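Local coordinates for protein of unknown function with a Fic domain (Bacteroides thetaiotaomicron VPI-5482, PDB 3CUC) that is of unknown function but is a mainly helical protein with a Fic domain of the Fic/DOC family, at residues Ser40-Glu44 and Gly200-Arg204. Numbering follows the deposited sequence.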
# COMPACT_ATOMS: atom_id res chain seq x y z
N SER A 40 -4.76 -3.31 6.51
CA SER A 40 -4.91 -2.17 5.60
C SER A 40 -6.33 -1.63 5.68
O SER A 40 -6.54 -0.42 5.63
CB SER A 40 -4.52 -2.55 4.16
OG SER A 40 -4.51 -1.43 3.29
N ASN A 41 -7.31 -2.51 5.84
CA ASN A 41 -8.71 -2.10 6.01
C ASN A 41 -9.02 -1.62 7.43
O ASN A 41 -9.82 -0.70 7.62
CB ASN A 41 -9.66 -3.23 5.62
CG ASN A 41 -9.72 -3.45 4.12
OD1 ASN A 41 -9.10 -4.37 3.60
ND2 ASN A 41 -10.48 -2.60 3.42
N HIS A 42 -8.39 -2.22 8.42
CA HIS A 42 -8.61 -1.81 9.80
C HIS A 42 -8.10 -0.39 10.03
O HIS A 42 -8.72 0.37 10.78
CB HIS A 42 -7.94 -2.77 10.78
CG HIS A 42 -8.75 -3.02 12.01
ND1 HIS A 42 -9.74 -3.97 12.07
CD2 HIS A 42 -8.73 -2.43 13.23
CE1 HIS A 42 -10.29 -3.97 13.27
NE2 HIS A 42 -9.69 -3.04 13.99
N LEU A 43 -6.99 -0.03 9.39
CA LEU A 43 -6.46 1.34 9.44
C LEU A 43 -7.50 2.40 9.04
O LEU A 43 -7.46 3.53 9.52
CB LEU A 43 -5.21 1.47 8.54
CG LEU A 43 -3.86 0.97 9.07
CD1 LEU A 43 -2.91 0.70 7.92
CD2 LEU A 43 -3.25 1.99 10.04
N GLU A 44 -8.44 2.03 8.17
CA GLU A 44 -9.44 2.97 7.67
C GLU A 44 -10.81 2.76 8.35
O GLU A 44 -11.82 3.23 7.86
CB GLU A 44 -9.59 2.83 6.15
CG GLU A 44 -8.27 2.91 5.36
CD GLU A 44 -7.55 4.25 5.52
OE1 GLU A 44 -8.22 5.26 5.80
OE2 GLU A 44 -6.30 4.30 5.37
N GLY A 200 -5.93 5.72 1.30
CA GLY A 200 -5.02 5.04 2.21
C GLY A 200 -4.70 3.65 1.69
O GLY A 200 -3.55 3.24 1.64
N ARG A 201 -5.73 2.93 1.29
CA ARG A 201 -5.57 1.56 0.81
C ARG A 201 -4.87 1.47 -0.53
O ARG A 201 -4.14 0.52 -0.78
CB ARG A 201 -6.94 0.87 0.73
CG ARG A 201 -7.46 0.43 2.08
CD ARG A 201 -8.93 0.12 2.03
NE ARG A 201 -9.74 1.32 2.16
CZ ARG A 201 -11.05 1.35 1.99
NH1 ARG A 201 -11.72 0.25 1.69
NH2 ARG A 201 -11.71 2.50 2.13
N ILE A 202 -5.10 2.47 -1.39
CA ILE A 202 -4.42 2.52 -2.68
C ILE A 202 -2.94 2.76 -2.45
O ILE A 202 -2.11 2.05 -3.01
CB ILE A 202 -4.98 3.63 -3.61
CG1 ILE A 202 -6.45 3.35 -3.97
CG2 ILE A 202 -4.14 3.72 -4.88
CD1 ILE A 202 -6.64 2.18 -4.91
N ALA A 203 -2.61 3.74 -1.61
CA ALA A 203 -1.21 4.02 -1.28
C ALA A 203 -0.49 2.74 -0.87
O ALA A 203 0.56 2.40 -1.43
CB ALA A 203 -1.12 5.05 -0.17
N ARG A 204 -1.07 2.01 0.07
CA ARG A 204 -0.43 0.82 0.62
C ARG A 204 -0.38 -0.31 -0.39
O ARG A 204 0.56 -1.10 -0.40
CB ARG A 204 -1.12 0.39 1.91
CG ARG A 204 -0.81 1.32 3.08
CD ARG A 204 -1.39 0.81 4.38
NE ARG A 204 -2.85 0.88 4.37
CZ ARG A 204 -3.58 1.98 4.62
NH1 ARG A 204 -3.00 3.13 4.91
NH2 ARG A 204 -4.89 1.91 4.57
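The bend at chi3 of R204 (-69°) and the chi1 of S40 (-173°), which sets OG anti to the backbone N, bring guanidinium and hydroxyl together. R204 NE donates to S40 OG at 3.0 Å, almost in the guanidinium plane. E44 arrives from the opposite direction and lays its carboxylate nearly coplanar with the guanidinium. Here the salt bridge is single-pronged: R204 NH2 meets E44 OE2 at 2.9 Å through the anti lone pair, with a nearly straight N-H. The same NH2 also makes a weak bond to S40 O. A buried arginine can thus be fixed in rotation by partners at its edge; NH1 is hydrogen-bonded to Y229 OH. G200 and R201 close the HPFEDGNGR motif of Fic proteins, and R204 lies just beyond it, on helix 199-213, which packs here against segment 40-44, on helix 22-42. The faces of the R204 guanidinium are covered too: L43 CD1 lies over the centre of one, 3.6 Å from CZ, and G200 O over the opposite one. R201 crosses E44 obliquely, its NE 3.9 Å from E44 CG, but its NH1 turns to E73, a salt-bridge partner on helix 68-89.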